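PDB 2BJF: choloylglycine hydrolase from Clostridium perfringens, which hydrolyses the amide bond of glycine- and taurine-conjugated bile salts, releasing free bile acids and the amino acid, and can also act as an acyltransferase. Local coordinates for residues R35-V40 with N312-Y317; K42-E47 with P101-L106; A126-I131 with V156-E161. All coordinates share one frame; numbering follows the deposited sequence.

Interaction 1. Residues R35-V40 with N312-Y317; sequences RNFKCV and NEIKTY
The ring of Phe37 and the side chain of Ile314 cross at about a right angle, the isoleucine lying over one face of the aromatic ring. Its CG1 sits 4.0 Å from the centroid of the Phe37 ring and 28° off the ring normal, a CH-pi contact. The terminal methyl reaches toward one side of the ring, with Ile314 CD1 3.6 Å from Phe37 CE2, so the ethyl branch covers the CE2 and CZ part of the face while CG2 stays back. Phe37 reaches across because its CG stands anti to the backbone N (chi1 -171°), which sends the ring out toward residues 312-314. Ile314 starts out along the contact and only the far end of its side chain approaches, CG1 lying anti to the carbonyl carbon (chi1 -72°).

Strand 38-40 forms a small antiparallel hairpin with strand 47-49, and Phe37 stands at its base, where its backbone N is bonded to Thr50 OG1. On the opposing segment, Ile314 leads into strand 315-318, which pairs antiparallel with strand 29-33 in the large sheet of this N-terminal nucleophile hydrolase, so the base of the hairpin meets the lead-in to a sheet strand at the protein surface. Ile314 also packs on Ile31, Ile33 and Pro65.

The ring edge has a different neighbour: the carbonyl oxygen of Asn312 lies near the ring plane, 3.4 Å from Phe37 CE1. In that position the oxygen faces the electropositive rim of C-H groups and not the pi cloud. Glu313 passes obliquely by the same end of the ring, with its CA 3.9 Å from Phe37 CE1 and its CB pointing away. Cys39 SG, too, lies in the plane of the Phe37 ring, at its edge.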
ATOM      1  N   ARG A  35     -28.131   6.727  40.960  1.00 11.37           N
ATOM      2  CA  ARG A  35     -27.212   6.871  42.091  1.00 11.88           C
ATOM      3  C   ARG A  35     -27.582   5.912  43.215  1.00 12.14           C
ATOM      4  O   ARG A  35     -28.749   5.525  43.348  1.00 12.15           O
ATOM      5  CB  ARG A  35     -27.266   8.294  42.653  1.00 11.83           C
ATOM      6  CG  ARG A  35     -26.869   9.402  41.700  1.00 11.85           C
ATOM      7  CD  ARG A  35     -27.442  10.717  42.201  1.00 11.51           C
ATOM      8  NE  ARG A  35     -27.090  11.854  41.355  1.00 11.39           N
ATOM      9  CZ  ARG A  35     -27.690  13.040  41.403  1.00 11.33           C
ATOM     10  NH1 ARG A  35     -28.689  13.257  42.252  1.00 11.17           N
ATOM     11  NH2 ARG A  35     -27.295  14.015  40.594  1.00 11.54           N
ATOM     12  N   ASN A  36     -26.587   5.537  44.020  0.50 12.37           N
ATOM     13  CA  ASN A  36     -26.793   4.717  45.221  0.50 12.65           C
ATOM     14  C   ASN A  36     -27.479   3.369  44.945  0.50 12.83           C
ATOM     15  O   ASN A  36     -28.236   2.860  45.776  0.50 12.84           O
ATOM     16  CB  ASN A  36     -27.544   5.525  46.294  0.50 12.74           C
ATOM     17  CG  ASN A  36     -27.437   4.911  47.681  0.50 12.90           C
ATOM     18  OD1 ASN A  36     -28.451   4.635  48.325  0.50 13.39           O
ATOM     19  ND2 ASN A  36     -26.211   4.697  48.148  0.50 13.35           N
ATOM     20  N   PHE A  37     -27.207   2.799  43.773  1.00 12.96           N
ATOM     21  CA  PHE A  37     -27.759   1.493  43.411  1.00 13.39           C
ATOM     22  C   PHE A  37     -26.735   0.386  43.627  1.00 13.88           C
ATOM     23  O   PHE A  37     -25.634   0.428  43.073  1.00 13.84           O
ATOM     24  CB  PHE A  37     -28.272   1.473  41.965  1.00 13.47           C
ATOM     25  CG  PHE A  37     -29.042   0.226  41.617  1.00 13.40           C
ATOM     26  CD1 PHE A  37     -30.415   0.156  41.841  1.00 13.67           C
ATOM     27  CD2 PHE A  37     -28.394  -0.883  41.080  1.00 13.84           C
ATOM     28  CE1 PHE A  37     -31.131  -0.999  41.530  1.00 13.73           C
ATOM     29  CE2 PHE A  37     -29.100  -2.042  40.769  1.00 13.75           C
ATOM     30  CZ  PHE A  37     -30.472  -2.098  40.992  1.00 13.86           C
ATOM     31  N   LYS A  38     -27.116  -0.602  44.431  1.00 14.46           N
ATOM     32  CA  LYS A  38     -26.238  -1.716  44.767  1.00 15.15           C
ATOM     33  C   LYS A  38     -26.345  -2.839  43.734  1.00 15.40           C
ATOM     34  O   LYS A  38     -27.399  -3.465  43.583  1.00 15.43           O
ATOM     35  CB  LYS A  38     -26.549  -2.227  46.180  1.00 15.04           C
ATOM     36  CG  LYS A  38     -25.670  -3.381  46.657  1.00 15.44           C
ATOM     37  CD  LYS A  38     -25.868  -3.685  48.147  1.00 15.79           C
ATOM     38  CE  LYS A  38     -27.310  -4.058  48.495  1.00 17.21           C
ATOM     39  NZ  LYS A  38     -27.785  -5.289  47.800  1.00 18.34           N
ATOM     40  N   CYS A  39     -25.246  -3.068  43.020  1.00 15.92           N
ATOM     41  CA  CYS A  39     -25.141  -4.154  42.051  1.00 16.44           C
ATOM     42  C   CYS A  39     -24.448  -5.342  42.708  1.00 16.81           C
ATOM     43  O   CYS A  39     -23.302  -5.230  43.151  1.00 16.90           O
ATOM     44  CB  CYS A  39     -24.352  -3.703  40.819  1.00 16.41           C
ATOM     45  SG  CYS A  39     -25.000  -2.235  39.988  1.00 16.56           S
ATOM     46  N   VAL A  40     -25.147  -6.473  42.770  1.00 17.29           N
ATOM     47  CA  VAL A  40     -24.619  -7.676  43.416  1.00 17.74           C
ATOM     48  C   VAL A  40     -24.408  -8.801  42.403  1.00 18.04           C
ATOM     49  O   VAL A  40     -25.340  -9.197  41.697  1.00 18.06           O
ATOM     50  CB  VAL A  40     -25.544  -8.176  44.562  1.00 17.77           C
ATOM     51  CG1 VAL A  40     -24.907  -9.350  45.298  1.00 17.88           C
ATOM     52  CG2 VAL A  40     -25.857  -7.050  45.540  1.00 17.83           C
ATOM     53  N   ASN A 312     -34.615   4.206  42.054  1.00 12.38           N
ATOM     54  CA  ASN A 312     -34.337   2.997  42.836  1.00 12.63           C
ATOM     55  C   ASN A 312     -34.191   1.711  42.013  1.00 12.79           C
ATOM     56  O   ASN A 312     -33.987   0.630  42.573  1.00 12.84           O
ATOM     57  CB  ASN A 312     -35.396   2.815  43.939  1.00 12.61           C
ATOM     58  CG  ASN A 312     -36.813   2.675  43.389  1.00 12.72           C
ATOM     59  OD1 ASN A 312     -37.021   2.362  42.216  1.00 12.92           O
ATOM     60  ND2 ASN A 312     -37.799   2.900  44.252  1.00 13.30           N
ATOM     61  N   GLU A 313     -34.292   1.835  40.692  1.00 12.97           N
ATOM     62  CA  GLU A 313     -34.255   0.679  39.799  1.00 13.27           C
ATOM     63  C   GLU A 313     -33.377   0.921  38.580  1.00 12.91           C
ATOM     64  O   GLU A 313     -33.230   2.057  38.125  1.00 12.77           O
ATOM     65  CB  GLU A 313     -35.664   0.335  39.311  1.00 13.29           C
ATOM     66  CG  GLU A 313     -36.562  -0.367  40.319  1.00 14.26           C
ATOM     67  CD  GLU A 313     -37.906  -0.765  39.723  1.00 14.37           C
ATOM     68  OE1 GLU A 313     -38.237  -0.303  38.607  1.00 16.60           O
ATOM     69  OE2 GLU A 313     -38.637  -1.543  40.373  1.00 16.53           O
ATOM     70  N   ILE A 314     -32.804  -0.159  38.055  1.00 12.76           N
ATOM     71  CA  ILE A 314     -32.175  -0.132  36.739  1.00 12.68           C
ATOM     72  C   ILE A 314     -33.273   0.015  35.683  1.00 12.63           C
ATOM     73  O   ILE A 314     -34.317  -0.638  35.769  1.00 12.53           O
ATOM     74  CB  ILE A 314     -31.328  -1.407  36.473  1.00 12.69           C
ATOM     75  CG1 ILE A 314     -30.052  -1.389  37.326  1.00 12.56           C
ATOM     76  CG2 ILE A 314     -30.980  -1.540  34.986  1.00 12.63           C
ATOM     77  CD1 ILE A 314     -29.204  -2.654  37.223  1.00 12.95           C
ATOM     78  N   LYS A 315     -33.038   0.895  34.713  1.00 12.57           N
ATOM     79  CA  LYS A 315     -33.945   1.096  33.587  1.00 12.71           C
ATOM     80  C   LYS A 315     -33.221   0.739  32.292  1.00 12.75           C
ATOM     81  O   LYS A 315     -32.093   1.180  32.069  1.00 12.81           O
ATOM     82  CB  LYS A 315     -34.430   2.553  33.549  1.00 12.78           C
ATOM     83  CG  LYS A 315     -35.258   2.940  32.323  1.00 13.20           C
ATOM     84  CD  LYS A 315     -36.680   2.404  32.395  1.00 13.67           C
ATOM     85  CE  LYS A 315     -37.417   2.624  31.082  1.00 14.35           C
ATOM     86  NZ  LYS A 315     -38.861   2.266  31.185  1.00 15.03           N
ATOM     87  N   THR A 316     -33.866  -0.066  31.450  1.00 12.66           N
ATOM     88  CA  THR A 316     -33.288  -0.431  30.154  1.00 12.89           C
ATOM     89  C   THR A 316     -34.133   0.081  28.993  1.00 12.85           C
ATOM     90  O   THR A 316     -35.355   0.212  29.108  1.00 12.70           O
ATOM     91  CB  THR A 316     -33.086  -1.963  29.997  1.00 12.89           C
ATOM     92  OG1 THR A 316     -34.358  -2.620  29.933  1.00 13.39           O
ATOM     93  CG2 THR A 316     -32.262  -2.533  31.150  1.00 13.07           C
ATOM     94  N   TYR A 317     -33.463   0.372  27.880  1.00 12.94           N
ATOM     95  CA  TYR A 317     -34.122   0.749  26.634  1.00 13.11           C
ATOM     96  C   TYR A 317     -33.724  -0.211  25.515  1.00 13.01           C
ATOM     97  O   TYR A 317     -32.561  -0.610  25.411  1.00 12.96           O
ATOM     98  CB  TYR A 317     -33.796   2.200  26.263  1.00 13.40           C
ATOM     99  CG  TYR A 317     -34.559   3.221  27.085  1.00 13.83           C
ATOM    100  CD1 TYR A 317     -35.862   3.583  26.743  1.00 14.27           C
ATOM    101  CD2 TYR A 317     -33.981   3.819  28.203  1.00 14.52           C
ATOM    102  CE1 TYR A 317     -36.574   4.515  27.496  1.00 14.46           C
ATOM    103  CE2 TYR A 317     -34.683   4.755  28.963  1.00 14.10           C
ATOM    104  CZ  TYR A 317     -35.978   5.099  28.602  1.00 14.28           C
ATOM    105  OH  TYR A 317     -36.680   6.018  29.346  1.00 14.31           O
TER

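Interaction 2. Residues K42-E47 with P101-L106; sequences KSNKKE and PVYNFL
The phenol oxygen of Tyr103 receives a hydrogen bond from the side-chain amide of Asn44, with Asn44 ND2 3.1 Å from Tyr103 OH and an N-H...O angle of 163°. The hydroxyl lies close to the amide plane of Asn44, and that plane is turned only 18° from the tyrosine ring. The two side chains come from opposite directions, with their flat groups nearly aligned.

The other end of the same amide is used within its own loop. Asn44 OD1 accepts from the backbone N of Lys46 at 3.1 Å, closing an Asx turn in the connection between strands 38-40 and 47-49. With CG set between the backbone N and the carbonyl carbon (chi1 56°), the Asn44 side chain can serve the turn with its oxygen while its nitrogen faces Tyr103. Two bonds from one amide thus limit its rotation and tie the turn to the segment 101-106.

Beside this polar pair the aliphatic part of Lys46 extends toward Pro101, where Lys46 CD lies 4.2 Å from Pro101 CG, a loose apolar contact. The lysine chain bends only at its last torsion, beyond the carbons that pass the proline ring.

The Tyr103 side chain lies about 4 Å from the bound deoxycholate at nearest atoms, so the hairpin turn bonds to a residue beside the ligand. Pro101 ends strand 98-101, which runs parallel to strand 126-129, and residues 102-104 carry the chain from there into helix 105-112.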
ATOM      1  N   LYS A  42     -24.116 -12.530  41.809  1.00 19.41           N
ATOM      2  CA  LYS A  42     -24.627 -13.695  42.535  1.00 19.88           C
ATOM      3  C   LYS A  42     -23.625 -14.844  42.653  1.00 19.93           C
ATOM      4  O   LYS A  42     -23.649 -15.586  43.638  1.00 20.04           O
ATOM      5  CB  LYS A  42     -25.933 -14.192  41.906  1.00 19.86           C
ATOM      6  CG  LYS A  42     -27.119 -13.267  42.134  1.00 20.28           C
ATOM      7  CD  LYS A  42     -28.385 -13.807  41.484  1.00 20.33           C
ATOM      8  CE  LYS A  42     -29.590 -12.926  41.790  1.00 21.01           C
ATOM      9  NZ  LYS A  42     -30.002 -12.994  43.224  1.00 21.61           N
ATOM     10  N   SER A  43     -22.750 -14.984  41.659  1.00 20.02           N
ATOM     11  CA  SER A  43     -21.787 -16.088  41.625  1.00 20.13           C
ATOM     12  C   SER A  43     -20.636 -15.926  42.619  1.00 20.13           C
ATOM     13  O   SER A  43     -20.246 -16.893  43.275  1.00 20.25           O
ATOM     14  CB  SER A  43     -21.238 -16.295  40.207  1.00 20.13           C
ATOM     15  OG  SER A  43     -20.348 -15.255  39.840  1.00 20.58           O
ATOM     16  N   ASN A  44     -20.101 -14.710  42.730  1.00 20.11           N
ATOM     17  CA  ASN A  44     -18.951 -14.447  43.602  1.00 20.11           C
ATOM     18  C   ASN A  44     -19.232 -13.493  44.772  1.00 20.13           C
ATOM     19  O   ASN A  44     -18.320 -13.148  45.529  1.00 20.17           O
ATOM     20  CB  ASN A  44     -17.740 -13.970  42.782  1.00 20.10           C
ATOM     21  CG  ASN A  44     -18.045 -12.744  41.929  1.00 20.07           C
ATOM     22  OD1 ASN A  44     -18.759 -11.834  42.351  1.00 19.71           O
ATOM     23  ND2 ASN A  44     -17.487 -12.714  40.724  1.00 20.03           N
ATOM     24  N   LYS A  45     -20.492 -13.074  44.901  1.00 20.12           N
ATOM     25  CA  LYS A  45     -20.966 -12.215  46.003  1.00 20.17           C
ATOM     26  C   LYS A  45     -20.349 -10.809  46.054  1.00 20.03           C
ATOM     27  O   LYS A  45     -20.597 -10.055  47.002  1.00 20.06           O
ATOM     28  CB  LYS A  45     -20.850 -12.926  47.361  1.00 20.20           C
ATOM     29  CG  LYS A  45     -21.839 -14.066  47.544  1.00 20.48           C
ATOM     30  CD  LYS A  45     -21.789 -14.626  48.957  1.00 20.53           C
ATOM     31  CE  LYS A  45     -22.774 -15.773  49.139  1.00 21.37           C
ATOM     32  NZ  LYS A  45     -24.197 -15.331  49.045  1.00 21.70           N
ATOM     33  N   LYS A  46     -19.561 -10.456  45.039  1.00 19.83           N
ATOM     34  CA  LYS A  46     -18.942  -9.131  44.964  1.00 19.69           C
ATOM     35  C   LYS A  46     -19.989  -8.055  44.698  1.00 19.53           C
ATOM     36  O   LYS A  46     -20.923  -8.263  43.920  1.00 19.56           O
ATOM     37  CB  LYS A  46     -17.853  -9.091  43.889  1.00 19.75           C
ATOM     38  CG  LYS A  46     -16.638  -9.952  44.202  1.00 19.91           C
ATOM     39  CD  LYS A  46     -15.631  -9.922  43.064  1.00 20.49           C
ATOM     40  CE  LYS A  46     -14.498 -10.916  43.291  1.00 20.83           C
ATOM     41  NZ  LYS A  46     -13.635 -10.550  44.449  1.00 21.22           N
ATOM     42  N   GLU A  47     -19.826  -6.908  45.352  1.00 19.31           N
ATOM     43  CA  GLU A  47     -20.817  -5.837  45.291  1.00 19.18           C
ATOM     44  C   GLU A  47     -20.231  -4.507  44.827  1.00 18.70           C
ATOM     45  O   GLU A  47     -19.063  -4.203  45.085  1.00 18.79           O
ATOM     46  CB  GLU A  47     -21.501  -5.659  46.650  1.00 19.19           C
ATOM     47  CG  GLU A  47     -22.371  -6.839  47.076  1.00 19.77           C
ATOM     48  CD  GLU A  47     -23.062  -6.628  48.415  1.00 19.79           C
ATOM     49  OE1 GLU A  47     -22.963  -5.520  48.987  1.00 20.97           O
ATOM     50  OE2 GLU A  47     -23.710  -7.581  48.897  1.00 20.96           O
ATOM     51  N   PRO A 101     -12.270  -6.955  38.664  1.00 12.81           N
ATOM     52  CA  PRO A 101     -12.584  -7.995  37.684  1.00 12.76           C
ATOM     53  C   PRO A 101     -12.790  -7.397  36.295  1.00 12.62           C
ATOM     54  O   PRO A 101     -13.337  -6.298  36.174  1.00 12.61           O
ATOM     55  CB  PRO A 101     -13.895  -8.588  38.208  1.00 12.78           C
ATOM     56  CG  PRO A 101     -13.933  -8.227  39.655  1.00 12.80           C
ATOM     57  CD  PRO A 101     -13.292  -6.881  39.723  1.00 12.86           C
ATOM     58  N   VAL A 102     -12.351  -8.118  35.263  1.00 12.48           N
ATOM     59  CA  VAL A 102     -12.410  -7.632  33.878  1.00 12.44           C
ATOM     60  C   VAL A 102     -13.808  -7.140  33.487  1.00 12.35           C
ATOM     61  O   VAL A 102     -13.954  -6.035  32.957  1.00 12.44           O
ATOM     62  CB  VAL A 102     -11.931  -8.706  32.861  1.00 12.44           C
ATOM     63  CG1 VAL A 102     -11.854  -8.122  31.455  1.00 12.71           C
ATOM     64  CG2 VAL A 102     -10.581  -9.274  33.265  1.00 12.74           C
ATOM     65  N   TYR A 103     -14.822  -7.959  33.764  1.00 12.27           N
ATOM     66  CA  TYR A 103     -16.212  -7.649  33.412  1.00 12.08           C
ATOM     67  C   TYR A 103     -16.748  -6.389  34.099  1.00 11.99           C
ATOM     68  O   TYR A 103     -17.710  -5.782  33.623  1.00 12.12           O
ATOM     69  CB  TYR A 103     -17.130  -8.842  33.725  1.00 12.24           C
ATOM     70  CG  TYR A 103     -17.258  -9.155  35.204  1.00 12.22           C
ATOM     71  CD1 TYR A 103     -18.173  -8.469  36.008  1.00 12.01           C
ATOM     72  CD2 TYR A 103     -16.467 -10.134  35.799  1.00 12.40           C
ATOM     73  CE1 TYR A 103     -18.289  -8.746  37.366  1.00 12.29           C
ATOM     74  CE2 TYR A 103     -16.580 -10.424  37.159  1.00 12.18           C
ATOM     75  CZ  TYR A 103     -17.492  -9.725  37.934  1.00 12.26           C
ATOM     76  OH  TYR A 103     -17.606 -10.001  39.278  1.00 12.60           O
ATOM     77  N   ASN A 104     -16.127  -6.009  35.216  1.00 11.55           N
ATOM     78  CA  ASN A 104     -16.618  -4.907  36.042  1.00 11.16           C
ATOM     79  C   ASN A 104     -15.833  -3.600  35.894  1.00 10.84           C
ATOM     80  O   ASN A 104     -16.216  -2.582  36.474  1.00 10.71           O
ATOM     81  CB  ASN A 104     -16.668  -5.329  37.519  1.00 11.20           C
ATOM     82  CG  ASN A 104     -17.640  -4.491  38.338  1.00 11.49           C
ATOM     83  OD1 ASN A 104     -18.780  -4.259  37.930  1.00 11.99           O
ATOM     84  ND2 ASN A 104     -17.194  -4.038  39.506  1.00 12.00           N
ATOM     85  N   PHE A 105     -14.752  -3.621  35.116  1.00 10.52           N
ATOM     86  CA  PHE A 105     -13.871  -2.453  35.013  1.00 10.37           C
ATOM     87  C   PHE A 105     -14.584  -1.189  34.531  1.00 10.31           C
ATOM     88  O   PHE A 105     -14.426  -0.123  35.126  1.00 10.15           O
ATOM     89  CB  PHE A 105     -12.647  -2.735  34.133  1.00 10.32           C
ATOM     90  CG  PHE A 105     -11.670  -1.590  34.079  1.00 10.54           C
ATOM     91  CD1 PHE A 105     -10.707  -1.433  35.068  1.00 10.79           C
ATOM     92  CD2 PHE A 105     -11.724  -0.657  33.045  1.00 10.57           C
ATOM     93  CE1 PHE A 105      -9.807  -0.370  35.027  1.00 11.00           C
ATOM     94  CE2 PHE A 105     -10.828   0.407  32.993  1.00 10.63           C
ATOM     95  CZ  PHE A 105      -9.869   0.552  33.988  1.00 10.59           C
ATOM     96  N   LEU A 106     -15.356  -1.312  33.453  1.00 10.31           N
ATOM     97  CA  LEU A 106     -16.039  -0.160  32.872  1.00 10.29           C
ATOM     98  C   LEU A 106     -16.998   0.481  33.879  1.00 10.40           C
ATOM     99  O   LEU A 106     -16.972   1.698  34.081  1.00 10.36           O
ATOM    100  CB  LEU A 106     -16.768  -0.555  31.583  1.00 10.43           C
ATOM    101  CG  LEU A 106     -16.938   0.545  30.530  1.00 10.44           C
ATOM    102  CD1 LEU A 106     -17.092  -0.060  29.151  1.00 10.87           C
ATOM    103  CD2 LEU A 106     -18.113   1.464  30.840  1.00 10.32           C
TER

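Interaction 3. Residues A126-I131 with V156-E161; sequences ANIVDI and VEQTKE
Gln158 leaves its strand with CG anti to the backbone N (chi1 -171°) and continues extended beyond CG, which carries its amide to the backbone of Ile128. There Gln158 OE1 accepts from Ile128 N at 2.8 Å, a nearly straight bond (166°). On the nitrogen side, one N-H of Gln158 NE2 is split between Ile128 O at 2.9 Å and Asn127 OD1 at 3.2 Å, which accounts for both bonds being bent and weak. The glutamine thus meets Ile128 somewhat as a neighbouring strand would, though the second bond is weak.

The amide planes of Gln158 and Asn127 are turned only slightly against each other. Asn127 ND2 bonds to Ser90 and Asn99, and Ser88 O is a further acceptor of Gln158 NE2. Beside the amide, Ile128 CB lies 3.5 Å from Gln158 OE1, and Ile128 CD1 comes within 4.5 Å of Val156 CG1, with Phe105 packing on both residues.

Strands 126-129 and 153-158 belong to different sheets. The axes of 126-129 and 156-158 are inclined at 64°, and the segments are joined through side-chain bonds to the backbone, not by strand pairing. In this buried, uncharged contact Ile128 N is well satisfied by OE1 and Ile128 O only weakly by NE2. The amide is probably held one way round because OE1 must face an N-H while NE2 faces the carbonyl oxygens of Ile128, Asn127 and Ser88.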
ATOM      1  N   ALA A 126      -3.893  -0.054  40.749  1.00 14.09           N
ATOM      2  CA  ALA A 126      -4.935  -0.974  40.300  1.00 13.97           C
ATOM      3  C   ALA A 126      -4.382  -2.211  39.594  1.00 13.91           C
ATOM      4  O   ALA A 126      -3.265  -2.200  39.067  1.00 13.89           O
ATOM      5  CB  ALA A 126      -5.946  -0.251  39.414  1.00 13.95           C
ATOM      6  N   ASN A 127      -5.179  -3.276  39.608  1.00 13.82           N
ATOM      7  CA  ASN A 127      -4.872  -4.520  38.916  1.00 13.90           C
ATOM      8  C   ASN A 127      -6.157  -5.135  38.380  1.00 14.00           C
ATOM      9  O   ASN A 127      -7.152  -5.225  39.100  1.00 13.86           O
ATOM     10  CB  ASN A 127      -4.171  -5.508  39.852  1.00 13.81           C
ATOM     11  CG  ASN A 127      -3.956  -6.869  39.211  1.00 13.77           C
ATOM     12  OD1 ASN A 127      -3.152  -7.016  38.289  1.00 13.57           O
ATOM     13  ND2 ASN A 127      -4.678  -7.872  39.698  1.00 13.50           N
ATOM     14  N   ILE A 128      -6.136  -5.554  37.119  1.00 14.14           N
ATOM     15  CA  ILE A 128      -7.308  -6.170  36.507  1.00 14.45           C
ATOM     16  C   ILE A 128      -7.194  -7.694  36.574  1.00 14.71           C
ATOM     17  O   ILE A 128      -6.226  -8.279  36.086  1.00 14.70           O
ATOM     18  CB  ILE A 128      -7.549  -5.646  35.070  1.00 14.44           C
ATOM     19  CG1 ILE A 128      -7.711  -4.121  35.103  1.00 14.57           C
ATOM     20  CG2 ILE A 128      -8.787  -6.295  34.461  1.00 14.57           C
ATOM     21  CD1 ILE A 128      -7.642  -3.438  33.754  1.00 14.91           C
ATOM     22  N   VAL A 129      -8.192  -8.320  37.195  1.00 15.02           N
ATOM     23  CA  VAL A 129      -8.162  -9.752  37.495  1.00 15.59           C
ATOM     24  C   VAL A 129      -9.197 -10.540  36.681  1.00 15.98           C
ATOM     25  O   VAL A 129     -10.333 -10.096  36.508  1.00 15.87           O
ATOM     26  CB  VAL A 129      -8.310 -10.013  39.032  1.00 15.62           C
ATOM     27  CG1 VAL A 129      -9.576  -9.365  39.594  1.00 16.00           C
ATOM     28  CG2 VAL A 129      -8.268 -11.498  39.349  1.00 15.63           C
ATOM     29  N   ASP A 130      -8.788 -11.707  36.185  1.00 16.53           N
ATOM     30  CA  ASP A 130      -9.638 -12.547  35.341  1.00 17.14           C
ATOM     31  C   ASP A 130     -10.609 -13.401  36.168  1.00 17.36           C
ATOM     32  O   ASP A 130     -10.544 -14.634  36.154  1.00 17.50           O
ATOM     33  CB  ASP A 130      -8.774 -13.426  34.422  1.00 17.31           C
ATOM     34  CG  ASP A 130      -9.545 -13.985  33.230  1.00 17.90           C
ATOM     35  OD1 ASP A 130     -10.735 -13.643  33.047  1.00 18.36           O
ATOM     36  OD2 ASP A 130      -8.950 -14.772  32.464  1.00 18.89           O
ATOM     37  N   ILE A 131     -11.503 -12.728  36.891  1.00 17.56           N
ATOM     38  CA  ILE A 131     -12.574 -13.390  37.634  1.00 17.83           C
ATOM     39  C   ILE A 131     -13.796 -13.516  36.724  1.00 17.91           C
ATOM     40  O   ILE A 131     -14.254 -12.515  36.170  1.00 17.90           O
ATOM     41  CB  ILE A 131     -12.955 -12.606  38.930  1.00 17.87           C
ATOM     42  CG1 ILE A 131     -11.749 -12.455  39.874  1.00 18.27           C
ATOM     43  CG2 ILE A 131     -14.150 -13.251  39.649  1.00 17.99           C
ATOM     44  CD1 ILE A 131     -11.127 -13.763  40.366  1.00 18.59           C
ATOM     45  N   VAL A 156      -6.131   2.490  28.801  1.00 10.73           N
ATOM     46  CA  VAL A 156      -5.769   1.554  29.865  1.00 11.05           C
ATOM     47  C   VAL A 156      -5.535   0.162  29.290  1.00 11.26           C
ATOM     48  O   VAL A 156      -6.444  -0.445  28.722  1.00 11.20           O
ATOM     49  CB  VAL A 156      -6.865   1.490  30.958  1.00 10.93           C
ATOM     50  CG1 VAL A 156      -6.449   0.553  32.084  1.00 11.14           C
ATOM     51  CG2 VAL A 156      -7.164   2.881  31.503  1.00 11.19           C
ATOM     52  N   GLU A 157      -4.308  -0.335  29.437  1.00 11.76           N
ATOM     53  CA  GLU A 157      -3.935  -1.650  28.918  1.00 12.25           C
ATOM     54  C   GLU A 157      -3.120  -2.414  29.951  1.00 13.02           C
ATOM     55  O   GLU A 157      -2.073  -1.941  30.390  1.00 12.96           O
ATOM     56  CB  GLU A 157      -3.136  -1.514  27.614  1.00 12.22           C
ATOM     57  CG  GLU A 157      -3.920  -0.870  26.476  1.00 11.75           C
ATOM     58  CD  GLU A 157      -3.134  -0.715  25.184  1.00 11.92           C
ATOM     59  OE1 GLU A 157      -1.884  -0.754  25.210  1.00 11.49           O
ATOM     60  OE2 GLU A 157      -3.786  -0.540  24.134  1.00 11.09           O
ATOM     61  N   GLN A 158      -3.604  -3.587  30.348  1.00 13.94           N
ATOM     62  CA  GLN A 158      -2.828  -4.438  31.243  1.00 14.92           C
ATOM     63  C   GLN A 158      -2.087  -5.514  30.466  1.00 15.69           C
ATOM     64  O   GLN A 158      -2.696  -6.328  29.766  1.00 15.66           O
ATOM     65  CB  GLN A 158      -3.685  -5.060  32.346  1.00 14.85           C
ATOM     66  CG  GLN A 158      -2.844  -5.762  33.413  1.00 15.28           C
ATOM     67  CD  GLN A 158      -3.591  -6.011  34.706  1.00 15.45           C
ATOM     68  OE1 GLN A 158      -4.092  -5.080  35.339  1.00 15.21           O
ATOM     69  NE2 GLN A 158      -3.651  -7.274  35.118  1.00 16.16           N
ATOM     70  N   THR A 159      -0.765  -5.497  30.597  1.00 16.77           N
ATOM     71  CA  THR A 159       0.105  -6.478  29.961  1.00 17.91           C
ATOM     72  C   THR A 159       0.732  -7.372  31.033  1.00 18.53           C
ATOM     73  O   THR A 159       0.431  -7.229  32.221  1.00 18.65           O
ATOM     74  CB  THR A 159       1.216  -5.789  29.138  1.00 17.88           C
ATOM     75  OG1 THR A 159       2.018  -4.974  30.001  1.00 18.51           O
ATOM     76  CG2 THR A 159       0.616  -4.924  28.034  1.00 18.11           C
ATOM     77  N   LYS A 160       1.600  -8.290  30.610  1.00 19.42           N
ATOM     78  CA  LYS A 160       2.315  -9.178  31.533  1.00 20.22           C
ATOM     79  C   LYS A 160       3.295  -8.417  32.430  1.00 20.41           C
ATOM     80  O   LYS A 160       3.707  -8.917  33.481  1.00 20.71           O
ATOM     81  CB  LYS A 160       3.032 -10.300  30.769  1.00 20.24           C
ATOM     82  CG  LYS A 160       4.056  -9.829  29.739  1.00 20.67           C
ATOM     83  CD  LYS A 160       4.648 -11.000  28.969  1.00 20.83           C
ATOM     84  CE  LYS A 160       5.573 -10.518  27.863  1.00 21.79           C
ATOM     85  NZ  LYS A 160       6.043 -11.639  27.001  1.00 22.56           N
ATOM     86  N   GLU A 161       3.654  -7.206  32.007  1.00 20.59           N
ATOM     87  CA  GLU A 161       4.575  -6.349  32.745  1.00 20.75           C
ATOM     88  C   GLU A 161       3.860  -5.566  33.848  1.00 20.35           C
ATOM     89  O   GLU A 161       4.228  -5.664  35.020  1.00 20.51           O
ATOM     90  CB  GLU A 161       5.291  -5.395  31.781  1.00 20.80           C
ATOM     91  CG  GLU A 161       6.411  -4.571  32.410  1.00 21.40           C
ATOM     92  CD  GLU A 161       6.964  -3.500  31.477  1.00 21.51           C
ATOM     93  OE1 GLU A 161       6.387  -3.282  30.387  1.00 22.80           O
ATOM     94  OE2 GLU A 161       7.979  -2.870  31.840  1.00 22.72           O
TER

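How the interactions relate
Interaction 2 touches both of the others, its centre lying 15 Å from each of theirs. With interaction 1 it shares the hairpin of strands 38-40 and 47-49, where Lys38 CD lies 3.5 Å from Glu47 OE1. Toward interaction 3, Val102 N lies 3.1 Å from Val129 O in a probable hydrogen bond, and Asn44 ND2 lies 3.5 Å from Ile131 CG2. Interactions 1 and 3 do not touch, their nearest atoms being about 12 Å apart, yet both reach the large antiparallel sheet. Interaction 2 is the one beside the ligand. The side chain of Ile128 is about 10 Å from the bound deoxycholate. The side chain of Ile314 is about 14 Å from it.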